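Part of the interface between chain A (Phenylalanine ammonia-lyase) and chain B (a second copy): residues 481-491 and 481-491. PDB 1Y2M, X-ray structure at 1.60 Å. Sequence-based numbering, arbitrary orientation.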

# COMPACT_ATOMS: atom_id res chain seq x y z
N LEU A 481 -4.06 -11.02 4.14
CA LEU A 481 -5.01 -9.98 4.57
C LEU A 481 -4.38 -8.58 4.63
O LEU A 481 -5.03 -7.58 4.36
CB LEU A 481 -5.53 -10.29 6.00
CG LEU A 481 -6.55 -11.40 6.00
CD1 LEU A 481 -6.83 -11.91 7.41
CD2 LEU A 481 -7.85 -10.96 5.34
N GLY A 482 -3.11 -8.50 5.04
CA GLY A 482 -2.43 -7.23 5.17
C GLY A 482 -2.30 -6.54 3.83
O GLY A 482 -2.60 -5.35 3.66
N HIS A 483 -1.88 -7.30 2.83
CA HIS A 483 -1.72 -6.76 1.49
C HIS A 483 -3.07 -6.38 0.91
O HIS A 483 -3.22 -5.35 0.28
CB HIS A 483 -1.00 -7.76 0.58
CG HIS A 483 -1.01 -7.37 -0.87
ND1 HIS A 483 -2.01 -7.78 -1.72
CD2 HIS A 483 -0.14 -6.65 -1.62
CE1 HIS A 483 -1.76 -7.31 -2.94
NE2 HIS A 483 -0.64 -6.61 -2.90
N LEU A 484 -4.09 -7.19 1.16
CA LEU A 484 -5.45 -6.88 0.63
C LEU A 484 -5.95 -5.54 1.17
O LEU A 484 -6.67 -4.80 0.49
CB LEU A 484 -6.41 -7.98 1.05
CG LEU A 484 -6.40 -9.15 0.08
CD1 LEU A 484 -6.99 -10.46 0.64
CD2 LEU A 484 -7.15 -8.76 -1.19
N ALA A 485 -5.59 -5.23 2.40
CA ALA A 485 -6.13 -4.04 3.10
C ALA A 485 -5.70 -2.67 2.60
O ALA A 485 -6.24 -1.67 3.05
CB ALA A 485 -5.87 -4.14 4.58
N ASN A 486 -4.69 -2.59 1.72
CA ASN A 486 -4.36 -1.28 1.12
C ASN A 486 -5.60 -0.79 0.35
O ASN A 486 -6.41 -1.59 -0.14
CB ASN A 486 -3.19 -1.41 0.18
CG ASN A 486 -1.94 -1.80 0.91
OD1 ASN A 486 -1.59 -1.17 1.93
ND2 ASN A 486 -1.26 -2.84 0.42
N PRO A 487 -5.77 0.54 0.29
CA PRO A 487 -6.97 1.09 -0.36
C PRO A 487 -6.94 0.89 -1.87
O PRO A 487 -5.84 0.95 -2.49
CB PRO A 487 -6.90 2.57 -0.07
CG PRO A 487 -5.44 2.85 0.28
CD PRO A 487 -4.93 1.58 0.90
N VAL A 488 -8.13 0.67 -2.43
CA VAL A 488 -8.30 0.71 -3.89
C VAL A 488 -8.56 2.14 -4.33
O VAL A 488 -8.21 2.53 -5.45
CB VAL A 488 -9.47 -0.23 -4.29
CG1 VAL A 488 -9.94 0.04 -5.71
CG2 VAL A 488 -9.05 -1.67 -4.07
N THR A 489 -9.19 2.94 -3.47
CA THR A 489 -9.71 4.27 -3.87
C THR A 489 -8.68 5.34 -4.15
O THR A 489 -9.02 6.41 -4.65
CB THR A 489 -10.75 4.79 -2.91
OG1 THR A 489 -10.20 4.87 -1.60
CG2 THR A 489 -11.93 3.81 -2.91
N THR A 490 -7.41 5.06 -3.84
CA THR A 490 -6.33 5.93 -4.23
C THR A 490 -5.81 5.73 -5.66
O THR A 490 -4.83 6.37 -6.05
CB THR A 490 -5.20 5.76 -3.28
OG1 THR A 490 -4.82 4.37 -3.17
CG2 THR A 490 -5.61 6.31 -1.90
N HIS A 491 -6.45 4.80 -6.40
CA HIS A 491 -5.99 4.43 -7.75
C HIS A 491 -6.92 4.91 -8.86
O HIS A 491 -6.91 4.41 -9.96
CB HIS A 491 -5.75 2.93 -7.77
CG HIS A 491 -4.62 2.54 -6.89
ND1 HIS A 491 -3.31 2.80 -7.24
CD2 HIS A 491 -4.60 2.09 -5.61
CE1 HIS A 491 -2.52 2.47 -6.22
NE2 HIS A 491 -3.28 2.01 -5.23
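Chain B (481-491) LGHLANPVTTH

How does chain B lie on chain A? The two stretches are copies of one sequence and meet around their middles, running in opposite directions: the CA atoms of A:Asn486 and B:Asn486 lie 5.5 Å apart, while A:Gly482 CA is 5.3 Å from B:Thr490 CA and A:Thr490 CA is 5.3 Å from B:Gly482 CA. In chain B, as in chain A, residues 481-484 are helical, and the backbone then opens out at B:Asn486 and B:Pro487, with psi of 147° and 145°. A hydrogen bond from B:His491 N to B:Val488 O at 3.0 Å spans B:Thr490, which lies beside A:Gly482 and A:Ala485.

What sits at the centre? The two proline rings, both C-gamma endo, meet in an apolar contact, A:Pro487 CD to B:Pro487 CD at 3.6 Å. Each ring also approaches the neighbouring asparagine of the other chain: B:Pro487 CD is 3.4 Å from A:Asn486 OD1, and A:Pro487 CD is 3.4 Å from B:Asn486 OD1. B:Pro487 CG further lies 3.9 Å from A:Ala485 O.

Why do the threonines at the ends turn as they do? B:Thr490 has chi1 of 52° (p), and its CA-to-CB bond points toward chain A. In this rotamer B:Thr490 CG2 packs 3.8 Å from A:Ala485 CB and 3.9 Å from A:Gly482 O, while B:Thr490 OG1 meets the O of a water at 2.7 Å. A:Gly482 has no side chain, and an ideal CB there would point toward chain B, 4.0 Å from B:Thr490 O. A:Thr490, at 53°, places its CG2 3.8 Å from B:Ala485 CB.

What joins the chains without a direct hydrogen bond? Water does, with the asparagine carbonyls as hubs. B:Asn486 takes the m rotamer, chi1 -64° and chi2 -51°; its CB leaves sideways, but the end of the side chain comes nearer to chain A. There B:Asn486 OD1 lies within hydrogen-bonding distance of two waters, whose O atoms are 2.8 and 2.9 Å away; the first is also 2.7 Å from B:Gly482 O and from A:Thr490 OG1, the second 2.7 Å from A:Pro487 O and 3.0 Å from A:His491 NE2. These waters cannot donate to every acceptor at once. A:Asn486 OD1 plays the same part in the other half, where the O of one of its waters reaches B:His491 NE2 at 2.9 Å. B:His491, m at -64°, thus brings its ring to the interface through water, B:His491 NE2 staying 5.4 Å from A:Asn486 OD1, its nearest atom in the chain A stretch.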

# COMPACT_ATOMS: atom_id res chain seq x y z
N LEU B 481 -0.10 12.38 -1.74
CA LEU B 481 -1.23 11.98 -0.90
C LEU B 481 -1.63 10.53 -1.07
O LEU B 481 -2.00 9.85 -0.09
CB LEU B 481 -2.44 12.88 -1.14
CG LEU B 481 -2.29 14.30 -0.59
CD1 LEU B 481 -3.36 15.26 -1.22
CD2 LEU B 481 -2.36 14.31 0.94
N GLY B 482 -1.61 10.02 -2.31
CA GLY B 482 -2.04 8.65 -2.57
C GLY B 482 -1.16 7.66 -1.80
O GLY B 482 -1.67 6.78 -1.13
N HIS B 483 0.16 7.80 -1.93
CA HIS B 483 1.06 6.88 -1.23
C HIS B 483 0.92 7.02 0.28
O HIS B 483 0.97 6.03 1.00
CB HIS B 483 2.49 7.14 -1.70
CG HIS B 483 3.53 6.46 -0.90
ND1 HIS B 483 4.12 7.03 0.20
CD2 HIS B 483 4.11 5.25 -1.07
CE1 HIS B 483 5.02 6.19 0.69
NE2 HIS B 483 5.06 5.11 -0.09
N LEU B 484 0.77 8.25 0.76
CA LEU B 484 0.63 8.46 2.22
C LEU B 484 -0.55 7.65 2.76
O LEU B 484 -0.50 7.20 3.91
CB LEU B 484 0.44 9.95 2.54
CG LEU B 484 1.77 10.69 2.67
CD1 LEU B 484 1.61 12.20 2.56
CD2 LEU B 484 2.43 10.33 4.03
N ALA B 485 -1.64 7.59 2.00
CA ALA B 485 -2.96 6.99 2.39
C ALA B 485 -2.98 5.52 2.67
O ALA B 485 -3.99 4.98 3.22
CB ALA B 485 -4.04 7.33 1.39
N ASN B 486 -1.95 4.75 2.28
CA ASN B 486 -1.87 3.34 2.65
C ASN B 486 -1.85 3.21 4.15
O ASN B 486 -1.34 4.09 4.85
CB ASN B 486 -0.64 2.64 2.05
CG ASN B 486 -0.71 2.61 0.54
OD1 ASN B 486 -1.74 2.17 -0.03
ND2 ASN B 486 0.34 3.14 -0.12
N PRO B 487 -2.43 2.12 4.67
CA PRO B 487 -2.48 2.01 6.14
C PRO B 487 -1.14 1.72 6.78
O PRO B 487 -0.30 1.03 6.21
CB PRO B 487 -3.42 0.83 6.37
CG PRO B 487 -3.38 0.02 5.12
CD PRO B 487 -3.16 1.03 4.00
N VAL B 488 -0.94 2.29 7.97
CA VAL B 488 0.17 1.92 8.82
C VAL B 488 -0.16 0.72 9.68
O VAL B 488 0.72 -0.11 9.97
CB VAL B 488 0.51 3.13 9.74
CG1 VAL B 488 1.37 2.79 10.96
CG2 VAL B 488 1.12 4.28 8.91
N THR B 489 -1.44 0.55 10.03
CA THR B 489 -1.83 -0.45 11.00
C THR B 489 -1.76 -1.92 10.58
O THR B 489 -1.86 -2.81 11.42
CB THR B 489 -3.19 -0.15 11.56
OG1 THR B 489 -4.16 -0.17 10.50
CG2 THR B 489 -3.20 1.17 12.28
N THR B 490 -1.50 -2.17 9.31
CA THR B 490 -1.23 -3.52 8.81
C THR B 490 0.24 -3.92 8.97
O THR B 490 0.65 -5.00 8.49
CB THR B 490 -1.56 -3.59 7.32
OG1 THR B 490 -0.91 -2.53 6.62
CG2 THR B 490 -3.07 -3.50 7.10
N HIS B 491 1.04 -3.07 9.60
CA HIS B 491 2.49 -3.30 9.75
C HIS B 491 2.92 -3.59 11.19
O HIS B 491 4.09 -3.45 11.55
CB HIS B 491 3.29 -2.13 9.15
CG HIS B 491 3.06 -2.04 7.68
ND1 HIS B 491 3.68 -2.91 6.82
CD2 HIS B 491 2.23 -1.27 6.93
CE1 HIS B 491 3.27 -2.67 5.59
NE2 HIS B 491 2.35 -1.72 5.63
O HOH W 1 -1.42 -2.96 4.04
O HOH W 2 0.47 -0.30 3.90
O HOH W 3 -3.10 1.15 -2.41
O HOH W 4 -2.60 4.28 -1.65